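Local coordinates for enoyl-CoA hydratase (Mycobacterium tuberculosis, PDB 5KJP) that catalyses the reversible addition of water across the double bond of 2-enoyl-CoA thioesters, probably in fatty acid beta-oxidation, as a member of the crotonase superfamily, at the interface of chains A and B. Coordinates in Å, arbitrary orientation; residue numbers count along the deposited sequence, not the author numbering. Chains: chain A/B, Enoyl-CoA hydratase.

Contact 1: the interface of chains A and B. Residues chain A 169, 171; chain B 200, 203, 207.
The C-terminal end of helix 160-169 of chain A and the loop after it meet helix 193-205 of chain B and the loop between that helix and helix 209-221. Both chains are crotonase-fold subunits, and this is a polar patch of the contact between neighbouring copies in the deposited trimer. B:Lys203 and A:Asp171 form a salt bridge, with the ammonium NZ 2.9 Å from carboxylate OD1. OD1 accepts through its syn lone pair, on the side of OD2, and the two side chains cross at about a right angle. Bends in the lysine at chi3 (74°) and chi4 (55°) turn NZ away from the line of the chain and towards the carboxylate, while CE lies 3.6 Å from A:Asp171 CG. Water 1 joins the same group: it is 3.0 Å from B:Lys203 NZ and also within bonding distance of A:Asp171 OD1 and the carbonyl O of A:Thr169. That carbonyl receives a hydrogen bond from the amide ND2 of B:Asn207 at 3.0 Å, a further, weak link to the helix end. Within chain A, the hydroxyl OG1 of A:Thr169 accepts a bond from the backbone N of A:Asp171 at 3.1 Å, with 162° at the hydrogen; this probably steadies the turn that presents the aspartate. The methyl CG2 of A:Thr169 points instead to CD1 of B:Leu200, 3.8 Å away.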
loop_
_atom_site.group_PDB
_atom_site.type_symbol
_atom_site.label_atom_id
_atom_site.label_comp_id
_atom_site.label_asym_id
_atom_site.label_seq_id
_atom_site.Cartn_x
_atom_site.Cartn_y
_atom_site.Cartn_z
ATOM N N THR A 169 -4.736 16.876 9.081
ATOM C CA THR A 169 -5.681 17.256 10.128
ATOM C C THR A 169 -5.054 17.227 11.515
ATOM O O THR A 169 -5.432 18.014 12.385
ATOM C CB THR A 169 -6.912 16.334 10.164
ATOM O OG1 THR A 169 -6.499 14.997 10.479
ATOM C CG2 THR A 169 -7.675 16.360 8.825
ATOM N N ASP A 171 -5.508 14.655 13.377
ATOM C CA ASP A 171 -6.474 13.853 14.133
ATOM C C ASP A 171 -5.827 12.644 14.802
ATOM O O ASP A 171 -4.851 12.093 14.296
ATOM C CB ASP A 171 -7.605 13.338 13.228
ATOM C CG ASP A 171 -8.655 14.393 12.909
ATOM O OD1 ASP A 171 -8.625 15.509 13.484
ATOM O OD2 ASP A 171 -9.541 14.081 12.082
ATOM N N LEU B 200 -14.166 18.656 6.882
ATOM C CA LEU B 200 -12.787 18.195 6.730
ATOM C C LEU B 200 -11.851 19.339 6.345
ATOM O O LEU B 200 -10.777 19.494 6.927
ATOM C CB LEU B 200 -12.712 17.080 5.685
ATOM C CG LEU B 200 -11.364 16.428 5.386
ATOM C CD1 LEU B 200 -10.739 15.902 6.675
ATOM C CD2 LEU B 200 -11.553 15.302 4.366
ATOM N N LYS B 203 -11.053 21.626 9.217
ATOM C CA LYS B 203 -10.060 21.064 10.126
ATOM C C LYS B 203 -8.648 21.346 9.606
ATOM O O LYS B 203 -7.745 21.687 10.373
ATOM C CB LYS B 203 -10.284 19.561 10.317
ATOM C CG LYS B 203 -11.537 19.238 11.129
ATOM C CD LYS B 203 -11.963 17.780 10.993
ATOM C CE LYS B 203 -11.050 16.851 11.779
ATOM N NZ LYS B 203 -10.930 17.224 13.217
ATOM N N ASN B 207 -5.152 24.516 10.648
ATOM C CA ASN B 207 -3.769 24.172 10.946
ATOM C C ASN B 207 -2.810 25.092 10.195
ATOM O O ASN B 207 -3.231 25.842 9.319
ATOM C CB ASN B 207 -3.523 22.698 10.620
ATOM C CG ASN B 207 -4.296 21.776 11.554
ATOM O OD1 ASN B 207 -4.629 22.163 12.672
ATOM N ND2 ASN B 207 -4.600 20.564 11.095
HETATM O O HOH W 1 -8.246 18.662 13.335
#

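Contact 2: the interface of chains A and B. Residues chain A 161-162, 164-165; chain B 125-126, 182, 185.
With CG anti to the carbonyl carbon (chi1 -64°) and the amide turned by a chi2 of 87°, B:Asn185 directs ND2 at helix 160-169 of the neighbouring crotonase-fold subunit; A:Glu165, its CG anti to the backbone N and its chain extended, runs past the asparagine in the opposite direction. ND2 thereby bonds two acceptors one helical turn apart. The first is the carbonyl O of A:Ala161 at 2.9 Å, approached from above the carbonyl plane, away from the lone pairs. The second is the carboxylate OE1 of A:Glu165, also 2.9 Å from ND2, met on its anti side and somewhat out of the carboxylate plane. Both acceptors lie close to the amide plane of B:Asn185, although the carboxylate is turned 69° from that plane, and the paired bonds should restrain the amide's rotation. Water 3 links A:Glu165 OE1, at 2.7 Å, to the backbone O of B:Asn185. Water 2 similarly joins the backbone N of A:Ala161 to the carbonyl O of B:Gly182, 2.8 Å from the water. Beside this polar group, methyl CD2 of B:Leu126, at the start of strand 126-130, packs 3.7 Å from A:Glu165 CA and 3.9 Å from CG of selenomethionine A:Met164.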
loop_
_atom_site.group_PDB
_atom_site.type_symbol
_atom_site.label_atom_id
_atom_site.label_comp_id
_atom_site.label_asym_id
_atom_site.label_seq_id
_atom_site.Cartn_x
_atom_site.Cartn_y
_atom_site.Cartn_z
ATOM N N ALA A 161 -4.236 7.772 1.351
ATOM C CA ALA A 161 -5.140 8.893 1.582
ATOM C C ALA A 161 -5.456 9.073 3.062
ATOM O O ALA A 161 -5.711 10.192 3.509
ATOM C CB ALA A 161 -6.428 8.707 0.792
ATOM N N ILE A 162 -5.466 7.970 3.811
ATOM C CA ILE A 162 -5.732 8.048 5.241
ATOM C C ILE A 162 -4.505 8.631 5.938
ATOM O O ILE A 162 -4.627 9.431 6.869
ATOM C CB ILE A 162 -6.090 6.675 5.856
ATOM C CG1 ILE A 162 -7.197 5.980 5.046
ATOM C CG2 ILE A 162 -6.502 6.845 7.318
ATOM C CD1 ILE A 162 -8.445 6.829 4.847
HETATM N N MSE A 164 -2.429 10.747 4.504
HETATM C CA MSE A 164 -2.578 12.162 4.145
HETATM C C MSE A 164 -3.553 12.873 5.085
HETATM O O MSE A 164 -3.256 13.954 5.614
HETATM C CB MSE A 164 -3.060 12.303 2.691
HETATM C CG MSE A 164 -3.206 13.749 2.191
HETATM SE SE MSE A 164 -1.478 14.663 1.994
HETATM C CE MSE A 164 -0.872 13.768 0.354
ATOM N N GLU A 165 -4.717 12.264 5.296
ATOM C CA GLU A 165 -5.749 12.860 6.141
ATOM C C GLU A 165 -5.235 13.088 7.556
ATOM O O GLU A 165 -5.391 14.178 8.126
ATOM C CB GLU A 165 -6.993 11.971 6.182
ATOM C CG GLU A 165 -8.033 12.429 7.186
ATOM C CD GLU A 165 -9.138 11.403 7.405
ATOM O OE1 GLU A 165 -9.214 10.411 6.643
ATOM O OE2 GLU A 165 -9.928 11.589 8.353
ATOM N N ASP B 125 -6.368 14.931 -2.994
ATOM C CA ASP B 125 -5.612 14.333 -1.897
ATOM C C ASP B 125 -6.489 13.482 -1.002
ATOM O O ASP B 125 -6.038 12.498 -0.415
ATOM C CB ASP B 125 -4.954 15.426 -1.067
ATOM C CG ASP B 125 -4.090 16.327 -1.902
ATOM O OD1 ASP B 125 -3.161 15.803 -2.556
ATOM O OD2 ASP B 125 -4.360 17.543 -1.928
ATOM N N LEU B 126 -7.741 13.898 -0.889
ATOM C CA LEU B 126 -8.681 13.294 0.036
ATOM C C LEU B 126 -10.013 13.148 -0.673
ATOM O O LEU B 126 -10.357 13.970 -1.533
ATOM C CB LEU B 126 -8.836 14.155 1.289
ATOM C CG LEU B 126 -7.557 14.492 2.053
ATOM C CD1 LEU B 126 -7.813 15.534 3.118
ATOM C CD2 LEU B 126 -6.991 13.225 2.678
ATOM N N GLY B 182 -9.697 2.117 1.752
ATOM C CA GLY B 182 -8.885 3.284 2.062
ATOM C C GLY B 182 -8.855 4.383 1.011
ATOM O O GLY B 182 -8.143 5.372 1.176
ATOM N N ASN B 185 -11.916 8.669 2.368
ATOM C CA ASN B 185 -11.619 9.081 3.735
ATOM C C ASN B 185 -12.852 9.120 4.629
ATOM O O ASN B 185 -12.833 8.647 5.767
ATOM C CB ASN B 185 -10.962 10.460 3.724
ATOM C CG ASN B 185 -9.630 10.454 3.017
ATOM O OD1 ASN B 185 -9.553 10.628 1.796
ATOM N ND2 ASN B 185 -8.568 10.234 3.780
HETATM O O HOH W 2 -5.701 5.674 -0.112
HETATM O O HOH W 3 -10.505 8.111 7.295
#

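Contact 3: the interface of chains A and B. Residues chain A 151, 155, 160, 163-164, 167; chain B 219-220.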
loop_
_atom_site.group_PDB
_atom_site.type_symbol
_atom_site.label_atom_id
_atom_site.label_comp_id
_atom_site.label_asym_id
_atom_site.label_seq_id
_atom_site.Cartn_x
_atom_site.Cartn_y
_atom_site.Cartn_z
ATOM N N LEU A 151 5.928 11.188 8.186
ATOM C CA LEU A 151 5.439 11.432 6.835
ATOM C C LEU A 151 6.050 10.462 5.832
ATOM O O LEU A 151 5.467 10.203 4.785
ATOM C CB LEU A 151 5.735 12.864 6.414
ATOM C CG LEU A 151 5.123 13.948 7.296
ATOM C CD1 LEU A 151 5.295 15.285 6.602
ATOM C CD2 LEU A 151 3.646 13.636 7.571
ATOM N N PRO A 155 2.437 6.757 5.207
ATOM C CA PRO A 155 1.776 6.416 3.937
ATOM C C PRO A 155 2.182 5.053 3.382
ATOM O O PRO A 155 1.562 4.570 2.438
ATOM C CB PRO A 155 2.230 7.534 2.987
ATOM C CG PRO A 155 2.664 8.657 3.883
ATOM C CD PRO A 155 3.285 7.954 5.060
ATOM N N TYR A 160 -2.635 5.357 1.581
ATOM C CA TYR A 160 -2.066 6.670 1.312
ATOM C C TYR A 160 -2.964 7.834 1.728
ATOM O O TYR A 160 -2.512 8.774 2.384
ATOM C CB TYR A 160 -1.740 6.759 -0.183
ATOM C CG TYR A 160 -1.240 8.106 -0.663
ATOM C CD1 TYR A 160 -2.131 9.107 -1.034
ATOM C CD2 TYR A 160 0.119 8.366 -0.774
ATOM C CE1 TYR A 160 -1.688 10.335 -1.481
ATOM C CE2 TYR A 160 0.575 9.598 -1.235
ATOM C CZ TYR A 160 -0.336 10.577 -1.583
ATOM O OH TYR A 160 0.090 11.811 -2.033
ATOM N N ALA A 163 -3.323 8.248 5.471
ATOM C CA ALA A 163 -2.091 8.837 5.987
ATOM C C ALA A 163 -2.066 10.350 5.723
ATOM O O ALA A 163 -1.738 11.132 6.612
ATOM C CB ALA A 163 -0.877 8.155 5.370
HETATM N N MSE A 164 -2.429 10.747 4.504
HETATM C CA MSE A 164 -2.578 12.162 4.145
HETATM C C MSE A 164 -3.553 12.873 5.085
HETATM O O MSE A 164 -3.256 13.954 5.614
HETATM C CB MSE A 164 -3.060 12.303 2.691
HETATM C CG MSE A 164 -3.206 13.749 2.191
HETATM SE SE MSE A 164 -1.478 14.663 1.994
HETATM C CE MSE A 164 -0.872 13.768 0.354
ATOM N N ALA A 167 -2.155 13.307 8.532
ATOM C CA ALA A 167 -1.053 14.260 8.529
ATOM C C ALA A 167 -1.541 15.712 8.396
ATOM O O ALA A 167 -0.980 16.623 9.015
ATOM C CB ALA A 167 -0.067 13.918 7.409
ATOM N N ILE B 219 4.830 14.100 1.634
ATOM C CA ILE B 219 4.155 12.835 1.335
ATOM C C ILE B 219 4.119 12.552 -0.177
ATOM O O ILE B 219 4.411 11.433 -0.611
ATOM C CB ILE B 219 2.731 12.805 1.913
ATOM C CG1 ILE B 219 2.799 12.754 3.449
ATOM C CG2 ILE B 219 1.953 11.605 1.367
ATOM C CD1 ILE B 219 1.446 12.824 4.140
ATOM N N THR B 220 3.804 13.567 -0.979
ATOM C CA THR B 220 3.740 13.381 -2.432
ATOM C C THR B 220 5.129 13.172 -3.051
ATOM O O THR B 220 5.316 12.275 -3.865
ATOM C CB THR B 220 3.040 14.575 -3.149
ATOM O OG1 THR B 220 3.812 15.771 -2.987
ATOM C CG2 THR B 220 1.630 14.802 -2.601
#
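B:Ile219, on helix 209-221, inserts its branched side chain among residues of helices 150-157 and 160-169 of chain A, and 104 Å² of its surface is hidden there. Its two branches reach largely different neighbours. Methyl CG2 of B:Ile219 lies over one face of the A:Tyr160 ring, towards its rim, 3.6 Å from CE2, and 3.7 Å from the terminal methyl CE of selenomethionine A:Met164. B:Ile219 CG2 also touches CG of the A:Pro155 ring at 3.9 Å. The other branch runs through CG1 to CD1, extended at a chi2 of 176°, and CD1 of B:Ile219 lies 3.8 Å from CB of A:Ala167. The backbone O of A:Leu151 lies 3.9 Å from B:Ile219 CG1, on the helix 150-157 side. Next along the chain B helix, methyl CG2 of B:Thr220 sits 3.4 Å from the phenol OH of A:Tyr160 and 4.0 Å from A:Met164 CE, widening the apolar surface around the isoleucine. Farther out, A:Tyr160, A:Met164 and A:Ala167 recur at intervals of three or four residues and present one face of helix 160-169, and A:Pro155 comes from the helix before it. The bends of A:Met164 at chi2 (69°) and chi3 (75°) turn CE towards the isoleucine. Through apolar packing, the site fits one helix of a subunit against two of its neighbour and probably helps hold the crotonase trimer together.

Contact 4: the interface of chains A and B. Residues chain A 143-145; chain B 211, 214, 238, 241.
Apolar packing between A:Val145 and B:Leu238 lies in a patch where a chain A loop of one crotonase-family subunit meets helices 209-221 and 230-242 of the next. CG1 of the valine is 3.5 Å from CD2 of the leucine, and the two side chains approach at an oblique angle. With CG1 anti to the backbone N (chi1 175°), A:Val145 directs that methyl to B:Leu238 and leaves CG2 facing other partners. CG2 lies 3.9 Å from CG1 of B:Val241, the two valines crossing at about a right angle, and also 3.9 Å from CA of B:Ala211. CB of B:Ala214 adds a more distant contact to CG2, 4.1 Å away. The valine is thus received by both chain B helices, which contribute aliphatic side chains. Contacts of methyl groups with the chain A backbone form a second class. CB of B:Ala211 comes within 3.3 Å of the carbonyl O of A:Leu144 and 3.9 Å of CA of A:Gly143. From the other helix, CG1 of B:Val241 reaches 3.4 Å from the carbonyl O of A:Gly143. These are van der Waals approaches to peptide groups. Lacking a side chain, A:Gly143 presents backbone atoms to B:Ala211 and B:Val241.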
loop_
_atom_site.group_PDB
_atom_site.type_symbol
_atom_site.label_atom_id
_atom_site.label_comp_id
_atom_site.label_asym_id
_atom_site.label_seq_id
_atom_site.Cartn_x
_atom_site.Cartn_y
_atom_site.Cartn_z
ATOM N N GLY A 143 1.904 24.317 13.704
ATOM C CA GLY A 143 2.617 24.935 12.603
ATOM C C GLY A 143 3.940 24.248 12.338
ATOM O O GLY A 143 4.853 24.849 11.767
ATOM N N LEU A 144 4.041 22.992 12.762
ATOM C CA LEU A 144 5.231 22.181 12.520
ATOM C C LEU A 144 4.914 20.969 11.651
ATOM O O LEU A 144 3.775 20.759 11.246
ATOM C CB LEU A 144 5.852 21.729 13.843
ATOM C CG LEU A 144 6.376 22.875 14.718
ATOM C CD1 LEU A 144 7.003 22.332 15.998
ATOM C CD2 LEU A 144 7.371 23.741 13.946
ATOM N N VAL A 145 5.934 20.171 11.372
ATOM C CA VAL A 145 5.798 19.029 10.482
ATOM C C VAL A 145 6.386 17.795 11.169
ATOM O O VAL A 145 7.389 17.903 11.873
ATOM C CB VAL A 145 6.506 19.306 9.136
ATOM C CG1 VAL A 145 6.492 18.083 8.244
ATOM C CG2 VAL A 145 5.859 20.503 8.431
ATOM N N ALA B 211 2.874 24.585 7.195
ATOM C CA ALA B 211 3.104 23.226 7.670
ATOM C C ALA B 211 2.234 22.234 6.901
ATOM O O ALA B 211 2.686 21.149 6.547
ATOM C CB ALA B 211 2.838 23.132 9.172
ATOM N N ALA B 214 3.703 21.939 3.358
ATOM C CA ALA B 214 4.959 21.194 3.438
ATOM C C ALA B 214 4.709 19.719 3.700
ATOM O O ALA B 214 5.421 18.859 3.184
ATOM C CB ALA B 214 5.859 21.768 4.526
ATOM N N LEU B 238 11.678 20.853 5.483
ATOM C CA LEU B 238 11.401 21.102 6.901
ATOM C C LEU B 238 11.895 22.457 7.398
ATOM O O LEU B 238 11.202 23.132 8.160
ATOM C CB LEU B 238 12.028 20.010 7.774
ATOM C CG LEU B 238 11.434 18.602 7.737
ATOM C CD1 LEU B 238 12.171 17.704 8.716
ATOM C CD2 LEU B 238 9.960 18.652 8.073
ATOM N N VAL B 241 9.862 25.708 7.308
ATOM C CA VAL B 241 8.699 25.634 8.182
ATOM C C VAL B 241 9.099 25.921 9.628
ATOM O O VAL B 241 8.470 26.735 10.315
ATOM C CB VAL B 241 8.012 24.256 8.096
ATOM C CG1 VAL B 241 6.861 24.175 9.090
ATOM C CG2 VAL B 241 7.512 24.010 6.675
#

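Contacts 2 and 3 are the nearest neighbours, their C-alpha centres about 8 Å apart, and they share A:Met164. Contact 1 is about 12 Å from contact 2 and 14 Å from contacts 3 and 4, while contacts 2 and 4 are about 19 Å apart. Helix 160-169 of chain A takes part in contacts 1, 2 and 3, offering adjoining faces, which meet at A:Met164, and its C-terminal end to chain B. Helix 209-221 of chain B joins contact 3 to contact 4. Polar and apolar patches therefore lie side by side on this interface and probably act together in holding neighbouring subunits of the trimer.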